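Local coordinates for lipopolysaccharide heptosyltransferase 2 (Escherichia coli, PDB 1PSW), which transfers the second heptose from ADP-L-glycero-D-manno-heptose onto the heptosyl-Kdo2-lipid A module during assembly of the lipopolysaccharide inner core, at residues L155-L160 and L298-R303; L205-I210 and A233-E238; Y287-P292 and Q325-I330. All coordinates share one frame; numbering follows the deposited sequence.

Contact 1: residues L155-L160 and L298-R303; sequences LLWPQL and LSHKAR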
# COMPACT_ATOMS: atom_id res chain seq x y z
N LEU A 155 -12.81 13.38 0.71
CA LEU A 155 -12.64 11.97 1.04
C LEU A 155 -11.45 11.86 1.98
O LEU A 155 -10.52 12.66 1.90
CB LEU A 155 -12.37 11.13 -0.21
CG LEU A 155 -13.41 11.18 -1.34
CD1 LEU A 155 -12.99 10.25 -2.47
CD2 LEU A 155 -14.76 10.78 -0.80
N LEU A 156 -11.48 10.88 2.87
CA LEU A 156 -10.36 10.69 3.79
C LEU A 156 -9.39 9.68 3.18
O LEU A 156 -9.64 8.48 3.20
CB LEU A 156 -10.87 10.19 5.14
CG LEU A 156 -11.91 11.13 5.76
CD1 LEU A 156 -12.31 10.61 7.13
CD2 LEU A 156 -11.33 12.53 5.87
N TRP A 157 -8.30 10.19 2.62
CA TRP A 157 -7.28 9.37 1.98
C TRP A 157 -6.40 8.65 3.00
O TRP A 157 -6.34 9.06 4.16
CB TRP A 157 -6.37 10.23 1.11
CG TRP A 157 -6.94 10.65 -0.21
CD1 TRP A 157 -8.16 10.32 -0.74
CD2 TRP A 157 -6.27 11.44 -1.21
NE1 TRP A 157 -8.28 10.84 -2.00
CE2 TRP A 157 -7.14 11.54 -2.31
CE3 TRP A 157 -5.01 12.06 -1.27
CZ2 TRP A 157 -6.80 12.23 -3.48
CZ3 TRP A 157 -4.68 12.76 -2.43
CH2 TRP A 157 -5.56 12.84 -3.51
N PRO A 158 -5.72 7.58 2.58
CA PRO A 158 -4.86 6.88 3.53
C PRO A 158 -3.84 7.90 3.99
O PRO A 158 -3.45 8.79 3.23
CB PRO A 158 -4.21 5.79 2.68
CG PRO A 158 -5.26 5.51 1.63
CD PRO A 158 -5.73 6.89 1.27
N GLN A 159 -3.39 7.78 5.23
CA GLN A 159 -2.44 8.73 5.77
C GLN A 159 -1.68 8.09 6.93
O GLN A 159 -2.28 7.49 7.82
CB GLN A 159 -3.21 9.97 6.24
CG GLN A 159 -2.39 11.08 6.84
CD GLN A 159 -3.20 12.37 7.01
OE1 GLN A 159 -4.27 12.36 7.61
NE2 GLN A 159 -2.68 13.47 6.47
N LEU A 160 -0.36 8.21 6.89
CA LEU A 160 0.51 7.64 7.91
C LEU A 160 1.45 8.71 8.45
O LEU A 160 1.90 9.57 7.71
CB LEU A 160 1.33 6.48 7.34
CG LEU A 160 0.57 5.24 6.84
CD1 LEU A 160 1.54 4.25 6.19
CD2 LEU A 160 -0.16 4.59 8.01
N LEU A 298 -2.29 8.24 -4.20
CA LEU A 298 -3.07 9.34 -3.62
C LEU A 298 -2.20 10.27 -2.79
O LEU A 298 -2.10 10.13 -1.58
CB LEU A 298 -4.20 8.77 -2.77
CG LEU A 298 -5.16 7.78 -3.45
CD1 LEU A 298 -6.13 7.21 -2.41
CD2 LEU A 298 -5.92 8.47 -4.56
N SER A 299 -1.57 11.23 -3.47
CA SER A 299 -0.69 12.20 -2.84
C SER A 299 -0.44 13.33 -3.82
O SER A 299 -0.28 13.09 -5.02
CB SER A 299 0.64 11.54 -2.48
OG SER A 299 1.56 12.49 -1.93
N HIS A 300 -0.39 14.55 -3.31
CA HIS A 300 -0.14 15.71 -4.15
C HIS A 300 1.34 15.80 -4.53
O HIS A 300 1.70 16.55 -5.44
CB HIS A 300 -0.55 16.99 -3.44
CG HIS A 300 -2.02 17.16 -3.29
ND1 HIS A 300 -2.58 18.28 -2.69
CD2 HIS A 300 -3.06 16.37 -3.65
CE1 HIS A 300 -3.89 18.16 -2.69
NE2 HIS A 300 -4.22 17.02 -3.27
N LYS A 301 2.19 15.04 -3.85
CA LYS A 301 3.63 15.08 -4.10
C LYS A 301 4.11 13.95 -5.00
O LYS A 301 5.31 13.75 -5.17
CB LYS A 301 4.40 15.07 -2.78
CG LYS A 301 4.07 16.26 -1.88
CD LYS A 301 5.10 16.45 -0.77
CE LYS A 301 4.80 17.71 0.04
NZ LYS A 301 5.94 18.13 0.90
N ALA A 302 3.16 13.21 -5.58
CA ALA A 302 3.47 12.11 -6.48
C ALA A 302 3.38 12.56 -7.94
O ALA A 302 2.59 13.44 -8.29
CB ALA A 302 2.51 10.95 -6.24
N ARG A 303 4.20 11.95 -8.79
CA ARG A 303 4.20 12.23 -10.21
C ARG A 303 4.24 10.86 -10.88
O ARG A 303 4.94 9.95 -10.43
CB ARG A 303 5.43 13.05 -10.63
CG ARG A 303 5.46 14.47 -10.07
CD ARG A 303 4.24 15.27 -10.52
NE ARG A 303 4.29 16.67 -10.10
CZ ARG A 303 4.05 17.11 -8.86
NH1 ARG A 303 3.72 16.25 -7.90
NH2 ARG A 303 4.12 18.40 -8.59
O HOH W 1 -2.56 8.30 0.47
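L298 lies over one face of the W157 indole, its side chain crossing that of the tryptophan at a slant. L298 CB makes a CH-pi contact with W157, 3.8 Å from the centroid of the six-membered ring and 17° off the ring normal. L298 CD2 reaches CE2 and CZ2 of the indole, while L298 CD1 bridges the indole CD1 and P158 CD, the latter at 3.7 Å. With L298 CG anti to its carbonyl carbon (chi1 -55°), the leucine branches beside its backbone N. L298 O also lies 3.5 Å from W157 CE3. H300 CD2 approaches W157 CZ3 obliquely at 4.1 Å.

Polar linkage falls to a water, which donates to P158 O (2.9 Å) and to L298 O (2.8 Å). Next along the chain, S299 OG accepts from K301 N, an ST turn inside the type I turn S299-A302. W157 O is held in turn by R22 NH1.

Helix 11-27 backs the contact, with Q18 and S19 against P158 and M16 against L298. The loop between helices 131-137 and 164-173 thus meets the approach to strand 302-306, an edge strand of the second sheet, consistent with a seam between the two domains of a GT-B enzyme.

Contact 2: residues L205-I210 and A233-E238; sequences LAKQLI and AALNTE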
# COMPACT_ATOMS: atom_id res chain seq x y z
N LEU A 205 20.20 4.75 -12.51
CA LEU A 205 19.65 5.86 -11.73
C LEU A 205 20.37 5.98 -10.40
O LEU A 205 20.61 7.09 -9.91
CB LEU A 205 18.14 5.66 -11.48
CG LEU A 205 17.45 6.79 -10.69
CD1 LEU A 205 17.67 8.12 -11.39
CD2 LEU A 205 15.97 6.50 -10.53
N ALA A 206 20.72 4.85 -9.80
CA ALA A 206 21.42 4.86 -8.52
C ALA A 206 22.81 5.50 -8.69
O ALA A 206 23.24 6.29 -7.85
CB ALA A 206 21.55 3.44 -7.97
N LYS A 207 23.50 5.16 -9.78
CA LYS A 207 24.82 5.72 -10.03
C LYS A 207 24.73 7.23 -10.13
O LYS A 207 25.57 7.96 -9.59
CB LYS A 207 25.41 5.18 -11.34
CG LYS A 207 25.64 3.69 -11.34
CD LYS A 207 26.19 3.23 -12.68
CE LYS A 207 26.36 1.73 -12.68
NZ LYS A 207 26.75 1.19 -14.01
N GLN A 208 23.71 7.71 -10.84
CA GLN A 208 23.50 9.14 -11.02
C GLN A 208 23.20 9.84 -9.70
O GLN A 208 23.69 10.94 -9.45
CB GLN A 208 22.34 9.37 -11.98
CG GLN A 208 22.53 8.81 -13.38
CD GLN A 208 23.46 9.66 -14.22
OE1 GLN A 208 24.69 9.61 -14.06
NE2 GLN A 208 22.88 10.46 -15.10
N LEU A 209 22.37 9.20 -8.87
CA LEU A 209 22.00 9.78 -7.58
C LEU A 209 23.16 9.80 -6.59
O LEU A 209 23.36 10.78 -5.86
CB LEU A 209 20.80 9.02 -6.98
CG LEU A 209 19.45 9.27 -7.66
CD1 LEU A 209 18.39 8.31 -7.12
CD2 LEU A 209 19.05 10.71 -7.43
N ILE A 210 23.92 8.71 -6.55
CA ILE A 210 25.07 8.63 -5.66
C ILE A 210 26.08 9.70 -6.07
O ILE A 210 26.77 10.28 -5.24
CB ILE A 210 25.70 7.24 -5.75
CG1 ILE A 210 24.74 6.22 -5.13
CG2 ILE A 210 27.06 7.23 -5.05
CD1 ILE A 210 25.13 4.78 -5.35
N ALA A 233 24.88 -5.39 -8.08
CA ALA A 233 25.95 -6.00 -8.87
C ALA A 233 26.34 -5.15 -10.08
O ALA A 233 27.36 -5.41 -10.71
CB ALA A 233 25.53 -7.39 -9.31
N ALA A 234 25.54 -4.14 -10.40
CA ALA A 234 25.82 -3.29 -11.54
C ALA A 234 26.60 -2.04 -11.15
O ALA A 234 26.98 -1.24 -12.00
CB ALA A 234 24.52 -2.90 -12.23
N LEU A 235 26.83 -1.88 -9.85
CA LEU A 235 27.55 -0.71 -9.36
C LEU A 235 28.96 -1.10 -8.96
O LEU A 235 29.22 -2.27 -8.66
CB LEU A 235 26.83 -0.12 -8.14
CG LEU A 235 25.31 0.03 -8.21
CD1 LEU A 235 24.83 0.74 -6.96
CD2 LEU A 235 24.89 0.78 -9.45
N ASN A 236 29.88 -0.14 -8.98
CA ASN A 236 31.26 -0.43 -8.58
C ASN A 236 31.34 -0.44 -7.05
O ASN A 236 30.34 -0.20 -6.38
CB ASN A 236 32.23 0.61 -9.16
CG ASN A 236 31.93 2.02 -8.70
OD1 ASN A 236 31.71 2.27 -7.51
ND2 ASN A 236 31.92 2.96 -9.64
N THR A 237 32.53 -0.71 -6.52
CA THR A 237 32.73 -0.76 -5.07
C THR A 237 32.37 0.54 -4.36
O THR A 237 31.67 0.53 -3.35
CB THR A 237 34.20 -1.11 -4.74
OG1 THR A 237 34.52 -2.40 -5.26
CG2 THR A 237 34.42 -1.11 -3.23
N GLU A 238 32.85 1.66 -4.89
CA GLU A 238 32.57 2.95 -4.29
C GLU A 238 31.07 3.24 -4.23
O GLU A 238 30.57 3.75 -3.23
CB GLU A 238 33.28 4.06 -5.08
CG GLU A 238 34.81 3.95 -5.12
CD GLU A 238 35.30 2.70 -5.84
OE1 GLU A 238 34.92 2.49 -7.01
OE2 GLU A 238 36.08 1.92 -5.24
O HOH W 2 26.97 -1.61 -14.69
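A234 O is met by an ordered water, with the end of the K207 side chain close by. The water donates to A234 O at 2.7 Å and accepts from K207 NZ at 2.9 Å, so one solvent molecule ties the ammonium group to the peptide carbonyl. K207 NZ itself stands 3.2 Å from A234 O, and the methylene before it is just as near, with K207 CE 3.1 Å from the same oxygen. A positive charge this close would probably deepen the polarisation of the carbonyl and favour its acceptance of the water's proton.

The lysine also serves as a hydrocarbon rod. K207 CG is anti to the carbonyl carbon (chi1 -63°), and from there the chain runs fully extended, crossing the L235 side chain at a slant. Two of its carbons lie against a single methyl: L235 CD2 is 3.6 Å from K207 CG and 3.7 Å from K207 CE. The other branch of the leucine turns to the helix itself, where L235 CD1 has A206 CB and I210 CD1 as neighbours, each 4.4 Å away. These two are one helical turn apart and are joined by the backbone bond from I210 N to A206 O. L235 therefore spreads its methyls over a polar-tipped chain and an apolar patch.

Just beyond, N236 is the N-cap of helix 237-240, and its OD1 accepts from Q239 N. Q239 also touches K207 and I210, while A203, earlier on helix 199-211, touches A234 and L235. Helix 199-211 in turn packs on strand 182-186, where F185 meets L205, A206 and L209, and L205 reaches V335 and L336 of helix 332-347. The contact consequently fastens the crossover helix between strands 182-186 and 215-218 to the connection leading on toward edge strand 243-245.

Contact 3: residues Y287-P292 and Q325-I330; sequences YGPSSP and QSLIDI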
# COMPACT_ATOMS: atom_id res chain seq x y z
N TYR A 287 4.98 3.71 -14.80
CA TYR A 287 3.97 2.82 -15.37
C TYR A 287 4.30 2.37 -16.79
O TYR A 287 4.89 3.11 -17.57
CB TYR A 287 2.61 3.50 -15.40
CG TYR A 287 1.94 3.63 -14.05
CD1 TYR A 287 2.38 4.56 -13.11
CD2 TYR A 287 0.86 2.81 -13.72
CE1 TYR A 287 1.75 4.68 -11.88
CE2 TYR A 287 0.23 2.92 -12.49
CZ TYR A 287 0.67 3.86 -11.57
OH TYR A 287 0.03 3.99 -10.36
N GLY A 288 3.90 1.15 -17.10
CA GLY A 288 4.12 0.59 -18.41
C GLY A 288 2.82 0.02 -18.96
O GLY A 288 1.96 0.78 -19.40
N PRO A 289 2.63 -1.31 -18.92
CA PRO A 289 1.39 -1.89 -19.44
C PRO A 289 0.14 -1.54 -18.64
O PRO A 289 -0.97 -1.53 -19.19
CB PRO A 289 1.69 -3.39 -19.44
CG PRO A 289 2.57 -3.53 -18.23
CD PRO A 289 3.52 -2.36 -18.38
N SER A 290 0.29 -1.24 -17.36
CA SER A 290 -0.84 -0.88 -16.51
C SER A 290 -1.01 0.64 -16.41
O SER A 290 -0.10 1.39 -16.75
CB SER A 290 -0.65 -1.45 -15.10
OG SER A 290 0.42 -0.81 -14.42
N SER A 291 -2.17 1.09 -15.95
CA SER A 291 -2.43 2.51 -15.81
C SER A 291 -2.82 2.81 -14.37
O SER A 291 -3.18 1.90 -13.62
CB SER A 291 -3.57 2.95 -16.73
OG SER A 291 -4.82 2.51 -16.21
N PRO A 292 -2.75 4.08 -13.96
CA PRO A 292 -3.11 4.47 -12.59
C PRO A 292 -4.60 4.80 -12.46
O PRO A 292 -5.00 5.41 -11.47
CB PRO A 292 -2.22 5.68 -12.35
CG PRO A 292 -2.20 6.33 -13.69
CD PRO A 292 -1.97 5.16 -14.62
N GLN A 325 8.24 -3.24 -23.15
CA GLN A 325 8.93 -2.18 -23.89
C GLN A 325 8.61 -0.78 -23.37
O GLN A 325 9.47 0.10 -23.36
CB GLN A 325 8.58 -2.26 -25.37
CG GLN A 325 9.49 -1.42 -26.26
CD GLN A 325 10.92 -1.91 -26.22
OE1 GLN A 325 11.17 -3.10 -26.43
NE2 GLN A 325 11.85 -1.01 -25.97
N SER A 326 7.37 -0.58 -22.94
CA SER A 326 6.94 0.73 -22.44
C SER A 326 7.73 1.20 -21.22
O SER A 326 7.87 2.40 -21.00
CB SER A 326 5.44 0.71 -22.13
OG SER A 326 5.12 -0.22 -21.11
N LEU A 327 8.23 0.25 -20.43
CA LEU A 327 9.02 0.58 -19.25
C LEU A 327 10.50 0.66 -19.62
O LEU A 327 11.24 1.48 -19.09
CB LEU A 327 8.79 -0.45 -18.14
CG LEU A 327 7.59 -0.10 -17.23
CD1 LEU A 327 7.15 -1.30 -16.41
CD2 LEU A 327 8.00 1.04 -16.30
N ILE A 328 10.92 -0.21 -20.53
CA ILE A 328 12.30 -0.19 -20.99
C ILE A 328 12.55 1.17 -21.64
O ILE A 328 13.63 1.74 -21.50
CB ILE A 328 12.55 -1.32 -22.02
CG1 ILE A 328 12.53 -2.68 -21.31
CG2 ILE A 328 13.88 -1.10 -22.74
CD1 ILE A 328 12.51 -3.88 -22.23
N ASP A 329 11.54 1.72 -22.32
CA ASP A 329 11.69 3.01 -22.99
C ASP A 329 11.75 4.22 -22.07
O ASP A 329 12.05 5.33 -22.51
CB ASP A 329 10.58 3.21 -24.03
CG ASP A 329 10.75 2.31 -25.25
OD1 ASP A 329 11.85 1.72 -25.40
OD2 ASP A 329 9.81 2.20 -26.06
N ILE A 330 11.47 4.03 -20.78
CA ILE A 330 11.57 5.15 -19.84
C ILE A 330 13.03 5.19 -19.38
O ILE A 330 13.48 4.31 -18.65
CB ILE A 330 10.64 4.95 -18.62
CG1 ILE A 330 9.18 5.07 -19.06
CG2 ILE A 330 10.96 6.00 -17.55
CD1 ILE A 330 8.17 4.95 -17.93
O HOH W 3 5.59 3.75 -20.11
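G288 and S326 meet in a buried backbone-to-side-chain contact, where the chain leaving strand 283-287 passes beside the short helix 325-328. S326 OG comes within 3.0 Å of G288 CA. The hydroxyl occupies the position between the backbone N and carbonyl carbon of its own residue (chi1 62°), which turns it toward the loop. It also faces the next peptide, S326 OG lying 3.2 Å from G288 C. L327 closes in on the same residue, with L327 CG 3.7 Å from G288 CA. Having no side chain, G288 lets both helix residues approach its alpha carbon this closely.

Y287 O has apolar and polar neighbours. Methyl L327 CD2 lies 3.9 Å from Y287 O, and I330 CD1 lies 3.8 Å from Y287 O, while a water donates to Y287 O at 2.7 Å. The same water donates to S326 O at 2.8 Å, so it links two backbone carbonyls across the contact.

Partners outside carry the loop and helix further into the domain: G288 O accepts from R306 NE, S290 OG is hydrogen-bonded to D269 OD2, and I330 O accepts from W197 NE1. Loops at the C-terminal ends of parallel strands are characteristic of Rossmann-like domains; in GT-B glycosyltransferases they line the interdomain cleft, and the loop after strand 283-287 probably does so here.

The family belongs to the GT-B clan, and the chain forms two six-stranded parallel sheets; all three contacts involve the second. Contact 2 is nested along the chain inside the loop closed by contact 1, contact 3 follows contact 2 in series, and contacts 1 and 3 interleave. Their centres lie about 31 Å apart for contacts 1 and 2, about 22 Å for 1 and 3, and about 23 Å for 2 and 3. Contact 1 sits where strand 302-306 begins, contact 3 where its parallel neighbour 283-287 ends, and contact 2 toward the far edge, strand 243-245. Contacts 2 and 3 lie within the second-sheet domain, while contact 1 also brings in helix 11-27, which follows strand 2-6 of the other sheet.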